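Local coordinates for zinc phosphodiesterase ELAC protein 1 (Homo sapiens, PDB 3ZWF) that is a zinc-dependent phosphodiesterase with some tRNA 3'-processing endonuclease activity, which removes 2',3'-cyclic phosphates from tRNAs during repair, at residues G96-I101 with Y116-L121; K174-F179 with V261-E266; L307-F312 with Q344-A349. All coordinates share one frame; numbering follows the deposited sequence.

Followed from the N terminus, the three contacts come in series, none nested in or crossing another. Contact 1 closes a 14-residue excursion, the rest of helix 97-107 and a loop, back to strand 116-121 of the first mixed sheet. Contact 2 closes a loop of 81 residues, bringing the end of helix 259-263 back onto strand 171-179 of the second sheet. Contact 3 closes a 31-residue excursion by pairing strand 306-310 with 345-348 in that same second sheet. Contacts 1 and 2 touch directly where L121 CD2 meets A175 CB at 3.4 Å, joining the two sheets; contacts 1 and 3 lie on opposite sides of the chain's centre, with H311 of contact 3 reaching a zinc ion.

Contact 1: residues G96-I101 with Y116-L121; sequences GLRDFI and YVVHEL. With EDO (1,2-ethanediol), chain I.
The carboxylate of E120 sits at the first turn of helix 97-107 and takes two backbone N-H groups there, within the beta-alpha-beta unit formed by strand 89-94, this helix and strand 116-121. G96 N and R98 N each lie 3.0 Å from E120 OE2 but arrive from opposite faces of the carboxylate, the first from well above its plane and the second on the anti side. Water 2 donates to the same oxygen and accepts from D99 N. The negative charge of E120 at the helix N-terminus probably suits the helix dipole.

R98 returns the grip. Its chi1 (-174°, CG anti to the backbone N) puts CG beside V118 CB; the chain then bends at chi3, and NE and NH2 both bond V118 O in the guanidinium plane. E120 stacks over one guanidinium face, the planes 28° apart; E120 OE1 lies 3.7 Å from R98 NH1, a long salt bridge of charges alone, with no N-H pointing at it.

Farther along, I101 CD1 packs on V118 CG2, while L97 and I101 both continue onto I91 of strand 89-94. At the far end, I101 CG2 rests 3.7 Å from Y116 CZ, and water 1 joins R98 O to Y116 OH.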
loop_
_atom_site.group_PDB
_atom_site.type_symbol
_atom_site.label_atom_id
_atom_site.label_comp_id
_atom_site.label_asym_id
_atom_site.label_seq_id
_atom_site.Cartn_x
_atom_site.Cartn_y
_atom_site.Cartn_z
ATOM N N GLY A 96 -16.690 -2.285 -7.170
ATOM C CA GLY A 96 -15.899 -1.126 -6.760
ATOM C C GLY A 96 -14.429 -1.330 -7.037
ATOM O O GLY A 96 -13.653 -0.347 -7.203
ATOM N N LEU A 97 -14.017 -2.588 -7.093
ATOM C CA LEU A 97 -12.599 -2.900 -7.269
ATOM C C LEU A 97 -12.065 -2.500 -8.658
ATOM O O LEU A 97 -10.945 -2.013 -8.789
ATOM C CB LEU A 97 -12.320 -4.390 -6.990
ATOM C CG LEU A 97 -10.861 -4.812 -7.088
ATOM C CD1 LEU A 97 -10.009 -4.136 -6.008
ATOM C CD2 LEU A 97 -10.742 -6.375 -6.908
ATOM N N ARG A 98 -12.859 -2.738 -9.695
ATOM C CA ARG A 98 -12.387 -2.456 -11.047
ATOM C C ARG A 98 -12.015 -0.971 -11.208
ATOM O O ARG A 98 -10.934 -0.643 -11.708
ATOM C CB ARG A 98 -13.426 -2.823 -12.093
ATOM C CG ARG A 98 -12.926 -2.682 -13.538
ATOM C CD ARG A 98 -14.015 -2.971 -14.569
ATOM N NE ARG A 98 -14.599 -4.296 -14.387
ATOM C CZ ARG A 98 -15.898 -4.561 -14.289
ATOM N NH1 ARG A 98 -16.814 -3.600 -14.316
ATOM N NH2 ARG A 98 -16.272 -5.816 -14.177
ATOM N N ASP A 99 -12.918 -0.095 -10.781
ATOM C CA ASP A 99 -12.690 1.376 -10.923
ATOM C C ASP A 99 -11.527 1.828 -10.063
ATOM O O ASP A 99 -10.747 2.682 -10.469
ATOM C CB ASP A 99 -13.955 2.139 -10.551
ATOM C CG ASP A 99 -15.092 1.947 -11.580
ATOM O OD1 ASP A 99 -14.816 1.529 -12.731
ATOM O OD2 ASP A 99 -16.262 2.226 -11.223
ATOM N N PHE A 100 -11.377 1.233 -8.877
ATOM C CA PHE A 100 -10.277 1.535 -7.995
ATOM C C PHE A 100 -8.953 1.299 -8.699
ATOM O O PHE A 100 -8.054 2.157 -8.693
ATOM C CB PHE A 100 -10.313 0.719 -6.698
ATOM C CG PHE A 100 -9.098 0.898 -5.860
ATOM C CD1 PHE A 100 -8.894 2.073 -5.177
ATOM C CD2 PHE A 100 -8.139 -0.105 -5.763
ATOM C CE1 PHE A 100 -7.733 2.254 -4.407
ATOM C CE2 PHE A 100 -7.004 0.055 -4.962
ATOM C CZ PHE A 100 -6.815 1.225 -4.289
ATOM N N ILE A 101 -8.806 0.134 -9.304
ATOM C CA ILE A 101 -7.557 -0.221 -9.991
ATOM C C ILE A 101 -7.324 0.714 -11.210
ATOM O O ILE A 101 -6.233 1.280 -11.379
ATOM C CB ILE A 101 -7.489 -1.724 -10.403
ATOM C CG1 ILE A 101 -7.566 -2.636 -9.175
ATOM C CG2 ILE A 101 -6.212 -1.986 -11.179
ATOM C CD1 ILE A 101 -7.951 -4.072 -9.485
ATOM N N TYR A 116 -4.930 -6.987 -17.891
ATOM C CA TYR A 116 -5.683 -7.555 -16.775
ATOM C C TYR A 116 -7.179 -7.312 -16.982
ATOM O O TYR A 116 -7.578 -6.431 -17.726
ATOM C CB TYR A 116 -5.231 -6.991 -15.428
ATOM C CG TYR A 116 -5.622 -5.562 -15.199
ATOM C CD1 TYR A 116 -4.862 -4.512 -15.719
ATOM C CD2 TYR A 116 -6.730 -5.253 -14.438
ATOM C CE1 TYR A 116 -5.246 -3.187 -15.515
ATOM C CE2 TYR A 116 -7.122 -3.966 -14.225
ATOM C CZ TYR A 116 -6.376 -2.923 -14.758
ATOM O OH TYR A 116 -6.791 -1.637 -14.535
ATOM N N VAL A 117 -7.979 -8.111 -16.298
ATOM C CA VAL A 117 -9.440 -7.943 -16.294
ATOM C C VAL A 117 -9.927 -8.097 -14.853
ATOM O O VAL A 117 -9.396 -8.900 -14.085
ATOM C CB VAL A 117 -10.144 -8.942 -17.221
ATOM C CG1 VAL A 117 -9.943 -8.512 -18.678
ATOM C CG2 VAL A 117 -9.641 -10.378 -16.989
ATOM N N VAL A 118 -10.916 -7.283 -14.500
ATOM C CA VAL A 118 -11.503 -7.358 -13.171
ATOM C C VAL A 118 -12.958 -7.795 -13.285
ATOM O O VAL A 118 -13.788 -7.160 -13.979
ATOM C CB VAL A 118 -11.429 -6.038 -12.407
ATOM C CG1 VAL A 118 -11.969 -6.241 -10.991
ATOM C CG2 VAL A 118 -9.975 -5.464 -12.418
ATOM N N HIS A 119 -13.257 -8.925 -12.655
ATOM C CA HIS A 119 -14.628 -9.481 -12.602
ATOM C C HIS A 119 -15.193 -9.159 -11.245
ATOM O O HIS A 119 -14.526 -9.463 -10.206
ATOM C CB HIS A 119 -14.581 -10.956 -12.814
ATOM C CG HIS A 119 -14.007 -11.347 -14.130
ATOM N ND1 HIS A 119 -14.490 -10.840 -15.320
ATOM C CD2 HIS A 119 -13.013 -12.203 -14.463
ATOM C CE1 HIS A 119 -13.833 -11.384 -16.327
ATOM N NE2 HIS A 119 -12.907 -12.187 -15.832
ATOM N N GLU A 120 -16.310 -8.439 -11.221
ATOM C CA GLU A 120 -16.882 -7.966 -9.975
ATOM C C GLU A 120 -18.016 -8.829 -9.452
ATOM O O GLU A 120 -18.947 -9.103 -10.186
ATOM C CB GLU A 120 -17.365 -6.540 -10.099
ATOM C CG GLU A 120 -16.212 -5.560 -10.302
ATOM C CD GLU A 120 -16.632 -4.100 -10.272
ATOM O OE1 GLU A 120 -17.734 -3.747 -10.685
ATOM O OE2 GLU A 120 -15.789 -3.272 -9.806
ATOM N N LEU A 121 -17.925 -9.162 -8.166
ATOM C CA LEU A 121 -18.986 -9.862 -7.441
ATOM C C LEU A 121 -19.962 -8.897 -6.814
ATOM O O LEU A 121 -19.563 -7.957 -6.127
ATOM C CB LEU A 121 -18.380 -10.712 -6.326
ATOM C CG LEU A 121 -17.745 -12.029 -6.783
ATOM C CD1 LEU A 121 -16.521 -11.859 -7.622
ATOM C CD2 LEU A 121 -17.337 -12.778 -5.468
HETATM C C1 EDO I . -8.768 -3.516 -18.008
HETATM O O1 EDO I . -7.381 -3.719 -18.330
HETATM C C2 EDO I . -8.961 -3.182 -16.538
HETATM O O2 EDO I . -10.312 -2.898 -16.204
HETATM O O HOH W 1 -9.529 -1.853 -13.738
HETATM O O HOH W 2 -15.662 -0.726 -10.124
#

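Contact 2: residues K174-F179 with V261-E266; sequences KAFRLF and VKLCFE
F176 holds CG between its backbone N and carbonyl carbon (chi1 54°), the crowded position, and meets L263 and C264 on the other segment. C264 has SG anti to its carbonyl carbon (chi1 -68°), which sets the sulfur beside the far end of the F176 ring.

C264 SG comes within 3.5 Å of F176 CZ and lies 4.4 Å from the ring centroid, 51° off the normal, an oblique sulfur-aromatic contact. At the near end of the same ring, L263 CD1 touches F176 CD1 at 3.7 Å as the two side chains run alongside in opposite senses. The other branch of the leucine serves the lysine: L263 CD2 meets K174 CD at 3.7 Å, crossing the extended aliphatic chain at about a right angle, while CD1 also reaches K174 CB. No hydrogen bond joins the segments, so dispersion carries the contact, and K174 NZ makes a long, weak ion pair with E160 beyond it.

Within this metallo-beta-lactamase fold, the last turn of helix 259-263 and the residue after it thus cover one patch of strand 171-179. Strand 245-249 flanks the contact, with L249 against F176 and C247 against C264, while A175 turns away onto strands 163-167 and 184-191.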
loop_
_atom_site.group_PDB
_atom_site.type_symbol
_atom_site.label_atom_id
_atom_site.label_comp_id
_atom_site.label_asym_id
_atom_site.label_seq_id
_atom_site.Cartn_x
_atom_site.Cartn_y
_atom_site.Cartn_z
ATOM N N LYS A 174 -15.569 -21.022 -7.128
ATOM C CA LYS A 174 -16.809 -20.329 -6.788
ATOM C C LYS A 174 -16.578 -19.438 -5.601
ATOM O O LYS A 174 -15.644 -19.674 -4.838
ATOM C CB LYS A 174 -17.937 -21.326 -6.483
ATOM C CG LYS A 174 -18.327 -22.164 -7.667
ATOM C CD LYS A 174 -19.377 -23.188 -7.318
ATOM C CE LYS A 174 -19.846 -23.841 -8.585
ATOM N NZ LYS A 174 -20.777 -24.904 -8.201
ATOM N N ALA A 175 -17.411 -18.406 -5.471
ATOM C CA ALA A 175 -17.436 -17.570 -4.268
ATOM C C ALA A 175 -18.781 -17.765 -3.558
ATOM O O ALA A 175 -19.788 -18.170 -4.151
ATOM C CB ALA A 175 -17.211 -16.111 -4.591
ATOM N N PHE A 176 -18.776 -17.472 -2.273
ATOM C CA PHE A 176 -19.988 -17.486 -1.468
ATOM C C PHE A 176 -19.965 -16.333 -0.463
ATOM O O PHE A 176 -18.916 -15.759 -0.172
ATOM C CB PHE A 176 -20.205 -18.839 -0.768
ATOM C CG PHE A 176 -19.025 -19.325 0.066
ATOM C CD1 PHE A 176 -17.949 -19.969 -0.510
ATOM C CD2 PHE A 176 -18.998 -19.106 1.437
ATOM C CE1 PHE A 176 -16.888 -20.374 0.247
ATOM C CE2 PHE A 176 -17.937 -19.549 2.234
ATOM C CZ PHE A 176 -16.869 -20.191 1.632
ATOM N N ARG A 177 -21.141 -16.022 0.060
ATOM C CA ARG A 177 -21.348 -14.827 0.857
ATOM C C ARG A 177 -21.061 -15.087 2.330
ATOM O O ARG A 177 -21.517 -16.109 2.910
ATOM C CB ARG A 177 -22.772 -14.315 0.726
ATOM C CG ARG A 177 -23.153 -13.909 -0.704
ATOM C CD ARG A 177 -24.631 -13.569 -0.782
ATOM N NE ARG A 177 -25.426 -14.751 -0.513
ATOM C CZ ARG A 177 -26.689 -14.753 -0.114
ATOM N NH1 ARG A 177 -27.353 -13.617 0.064
ATOM N NH2 ARG A 177 -27.300 -15.911 0.105
ATOM N N LEU A 178 -20.323 -14.135 2.887
ATOM C CA LEU A 178 -20.039 -14.040 4.314
ATOM C C LEU A 178 -20.637 -12.782 4.916
ATOM O O LEU A 178 -21.016 -11.867 4.189
ATOM C CB LEU A 178 -18.515 -14.042 4.575
ATOM C CG LEU A 178 -17.733 -15.178 3.922
ATOM C CD1 LEU A 178 -16.237 -15.112 4.225
ATOM C CD2 LEU A 178 -18.239 -16.539 4.441
ATOM N N PHE A 179 -20.783 -12.768 6.234
ATOM C CA PHE A 179 -21.280 -11.611 6.967
ATOM C C PHE A 179 -20.103 -10.911 7.634
ATOM O O PHE A 179 -19.359 -11.532 8.385
ATOM C CB PHE A 179 -22.280 -12.002 8.037
ATOM C CG PHE A 179 -23.021 -10.834 8.596
ATOM C CD1 PHE A 179 -22.512 -10.110 9.675
ATOM C CD2 PHE A 179 -24.223 -10.405 7.999
ATOM C CE1 PHE A 179 -23.183 -8.973 10.145
ATOM C CE2 PHE A 179 -24.915 -9.278 8.489
ATOM C CZ PHE A 179 -24.373 -8.560 9.566
ATOM N N VAL A 261 -21.757 -23.460 3.524
ATOM C CA VAL A 261 -21.569 -24.773 4.155
ATOM C C VAL A 261 -21.434 -25.883 3.102
ATOM O O VAL A 261 -20.629 -26.842 3.247
ATOM C CB VAL A 261 -22.701 -25.112 5.151
ATOM C CG1 VAL A 261 -22.308 -26.316 5.986
ATOM C CG2 VAL A 261 -23.017 -23.912 6.046
ATOM N N LYS A 262 -22.232 -25.736 2.040
ATOM C CA LYS A 262 -22.292 -26.726 0.972
ATOM C C LYS A 262 -20.986 -26.722 0.185
ATOM O O LYS A 262 -20.448 -27.769 -0.129
ATOM C CB LYS A 262 -23.493 -26.469 0.040
ATOM N N LEU A 263 -20.472 -25.529 -0.114
ATOM C CA LEU A 263 -19.248 -25.411 -0.910
ATOM C C LEU A 263 -17.990 -25.854 -0.183
ATOM O O LEU A 263 -17.049 -26.311 -0.812
ATOM C CB LEU A 263 -19.055 -23.980 -1.383
ATOM C CG LEU A 263 -19.831 -23.645 -2.667
ATOM C CD1 LEU A 263 -19.683 -22.171 -2.997
ATOM C CD2 LEU A 263 -19.421 -24.543 -3.840
ATOM N N CYS A 264 -18.008 -25.741 1.133
ATOM C CA CYS A 264 -16.832 -26.065 1.967
ATOM C C CYS A 264 -16.807 -27.497 2.438
ATOM O O CYS A 264 -15.869 -27.889 3.141
ATOM C CB CYS A 264 -16.758 -25.146 3.178
ATOM S SG CYS A 264 -16.391 -23.424 2.776
ATOM N N PHE A 265 -17.838 -28.268 2.075
ATOM C CA PHE A 265 -17.979 -29.629 2.565
ATOM C C PHE A 265 -16.736 -30.460 2.265
ATOM O O PHE A 265 -16.289 -30.530 1.129
ATOM C CB PHE A 265 -19.212 -30.301 1.944
ATOM C CG PHE A 265 -19.460 -31.703 2.443
ATOM C CD1 PHE A 265 -19.581 -31.960 3.793
ATOM C CD2 PHE A 265 -19.568 -32.755 1.557
ATOM C CE1 PHE A 265 -19.814 -33.265 4.252
ATOM C CE2 PHE A 265 -19.798 -34.043 1.997
ATOM C CZ PHE A 265 -19.913 -34.302 3.352
ATOM N N GLU A 266 -16.209 -31.086 3.301
ATOM C CA GLU A 266 -15.006 -31.942 3.231
ATOM C C GLU A 266 -13.792 -31.250 2.595
ATOM O O GLU A 266 -12.939 -31.893 1.967
ATOM C CB GLU A 266 -15.315 -33.287 2.555
ATOM C CG GLU A 266 -16.258 -34.130 3.402
ATOM C CD GLU A 266 -16.449 -35.541 2.856
ATOM O OE1 GLU A 266 -16.357 -35.738 1.623
ATOM O OE2 GLU A 266 -16.694 -36.436 3.685
#

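Contact 3: residues L307-F312 with Q344-A349; sequences LVLTHF and QEVTLA. With ZN (zinc ion), chain D.
L309 and T347 share the middle of a parallel pairing between strands 307-310 and 345-348, part of the second sheet of the metallo-beta-lactamase fold. Four backbone hydrogen bonds alternate along it, from L307 N to E345 O, T347 N to L307 O, L309 N to T347 O and A349 N to L309 O, each 2.9 Å long. CA-H contacts fill in between them, with V346 CA 3.3 Å from L307 O.

The inner strand is the tightly packed part: L307, V308 and L309 are buried, the two leucines under helix 292-301, and A349 CB wedges in 3.2 Å from L309 O. F5 of strand 2-5 touches both V308 and A349. On the outer strand V346 and L348 are exposed. L309 has CG anti to its carbonyl carbon (chi1 -62°), which brings CG 4.1 Å from V346 CG1; its CD1 touches V346 CG1 and L348 CD2.

Past the strand, F312 turns back so that CZ meets L348 CB, with A349 O at the ring edge, 3.6 Å from F312 CE2. Between strand and ring the chain carries H311, whose NE2 binds zinc at 2.2 Å beside D64, H65, D251 and a water, while ND1 bonds T275 OG1. The strand pairing before H311 and the T275 bond to ND1 are consistent with an imidazole whose orientation is fixed for zinc, with NE2 presented to the metal.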
loop_
_atom_site.group_PDB
_atom_site.type_symbol
_atom_site.label_atom_id
_atom_site.label_comp_id
_atom_site.label_asym_id
_atom_site.label_seq_id
_atom_site.Cartn_x
_atom_site.Cartn_y
_atom_site.Cartn_z
ATOM N N LEU A 307 -8.088 -27.264 9.464
ATOM C CA LEU A 307 -8.449 -25.863 9.670
ATOM C C LEU A 307 -7.175 -25.058 9.928
ATOM O O LEU A 307 -6.399 -25.436 10.746
ATOM C CB LEU A 307 -9.408 -25.701 10.858
ATOM C CG LEU A 307 -9.815 -24.300 11.303
ATOM C CD1 LEU A 307 -10.527 -23.458 10.149
ATOM C CD2 LEU A 307 -10.651 -24.369 12.573
ATOM N N VAL A 308 -6.997 -23.985 9.168
ATOM C CA VAL A 308 -5.882 -23.055 9.393
ATOM C C VAL A 308 -6.491 -21.726 9.797
ATOM O O VAL A 308 -7.278 -21.142 9.066
ATOM C CB VAL A 308 -4.983 -22.859 8.157
ATOM C CG1 VAL A 308 -3.771 -21.915 8.525
ATOM C CG2 VAL A 308 -4.505 -24.172 7.621
ATOM N N LEU A 309 -6.069 -21.228 10.959
ATOM C CA LEU A 309 -6.533 -19.938 11.486
ATOM C C LEU A 309 -5.510 -18.862 11.147
ATOM O O LEU A 309 -4.303 -19.111 11.139
ATOM C CB LEU A 309 -6.712 -20.033 13.005
ATOM C CG LEU A 309 -7.777 -21.081 13.464
ATOM C CD1 LEU A 309 -7.946 -20.996 14.947
ATOM C CD2 LEU A 309 -9.107 -20.852 12.768
ATOM N N THR A 310 -6.054 -17.705 10.821
ATOM C CA THR A 310 -5.226 -16.573 10.399
ATOM C C THR A 310 -5.932 -15.292 10.747
ATOM O O THR A 310 -6.923 -15.274 11.463
ATOM C CB THR A 310 -4.856 -16.705 8.904
ATOM O OG1 THR A 310 -3.800 -15.803 8.553
ATOM C CG2 THR A 310 -6.084 -16.481 8.009
ATOM N N HIS A 311 -5.338 -14.168 10.314
ATOM C CA HIS A 311 -5.902 -12.832 10.592
ATOM C C HIS A 311 -6.014 -12.573 12.076
ATOM O O HIS A 311 -7.039 -12.146 12.572
ATOM C CB HIS A 311 -7.270 -12.640 9.894
ATOM C CG HIS A 311 -7.728 -11.222 9.759
ATOM N ND1 HIS A 311 -8.518 -10.590 10.695
ATOM C CD2 HIS A 311 -7.624 -10.357 8.719
ATOM C CE1 HIS A 311 -8.808 -9.370 10.281
ATOM N NE2 HIS A 311 -8.316 -9.222 9.065
ATOM N N PHE A 312 -4.894 -12.746 12.759
ATOM C CA PHE A 312 -4.790 -12.515 14.177
ATOM C C PHE A 312 -4.567 -11.054 14.570
ATOM O O PHE A 312 -3.839 -10.347 13.910
ATOM C CB PHE A 312 -3.636 -13.345 14.739
ATOM C CG PHE A 312 -3.784 -14.842 14.544
ATOM C CD1 PHE A 312 -4.727 -15.529 15.260
ATOM C CD2 PHE A 312 -2.951 -15.539 13.665
ATOM C CE1 PHE A 312 -4.885 -16.895 15.067
ATOM C CE2 PHE A 312 -3.092 -16.906 13.462
ATOM C CZ PHE A 312 -4.029 -17.590 14.195
ATOM N N GLN A 344 -10.236 -33.448 14.347
ATOM C CA GLN A 344 -10.079 -32.157 13.687
ATOM C C GLN A 344 -8.678 -31.559 13.935
ATOM O O GLN A 344 -8.307 -31.318 15.084
ATOM C CB GLN A 344 -11.166 -31.197 14.183
ATOM N N GLU A 345 -7.919 -31.320 12.858
ATOM C CA GLU A 345 -6.574 -30.721 12.955
ATOM C C GLU A 345 -6.642 -29.208 12.796
ATOM O O GLU A 345 -7.202 -28.742 11.808
ATOM C CB GLU A 345 -5.624 -31.282 11.881
ATOM C CG GLU A 345 -4.244 -30.559 11.863
ATOM C CD GLU A 345 -3.145 -31.309 11.100
ATOM O OE1 GLU A 345 -3.468 -32.153 10.232
ATOM O OE2 GLU A 345 -1.948 -31.041 11.374
ATOM N N VAL A 346 -6.074 -28.457 13.744
ATOM C CA VAL A 346 -6.060 -26.967 13.684
ATOM C C VAL A 346 -4.640 -26.408 13.702
ATOM O O VAL A 346 -3.840 -26.747 14.603
ATOM C CB VAL A 346 -6.876 -26.355 14.873
ATOM C CG1 VAL A 346 -6.897 -24.828 14.855
ATOM C CG2 VAL A 346 -8.288 -27.043 14.950
ATOM N N THR A 347 -4.330 -25.567 12.725
ATOM C CA THR A 347 -3.004 -25.004 12.561
ATOM C C THR A 347 -3.095 -23.483 12.671
ATOM O O THR A 347 -4.064 -22.898 12.190
ATOM C CB THR A 347 -2.433 -25.365 11.178
ATOM O OG1 THR A 347 -2.382 -26.782 11.049
ATOM C CG2 THR A 347 -1.030 -24.833 11.007
ATOM N N LEU A 348 -2.121 -22.866 13.354
ATOM C CA LEU A 348 -2.059 -21.389 13.419
ATOM C C LEU A 348 -1.092 -20.880 12.370
ATOM O O LEU A 348 0.098 -21.179 12.406
ATOM C CB LEU A 348 -1.655 -20.927 14.819
ATOM C CG LEU A 348 -2.416 -21.661 15.921
ATOM C CD1 LEU A 348 -1.897 -21.148 17.270
ATOM C CD2 LEU A 348 -3.942 -21.515 15.708
ATOM N N ALA A 349 -1.614 -20.060 11.457
ATOM C CA ALA A 349 -0.818 -19.487 10.380
ATOM C C ALA A 349 0.243 -18.521 10.941
ATOM O O ALA A 349 -0.004 -17.794 11.903
ATOM C CB ALA A 349 -1.704 -18.756 9.345
HETATM ZN ZN ZN D . -9.186 -7.647 7.811
HETATM O O HOH W 3 -10.408 -6.038 7.024
#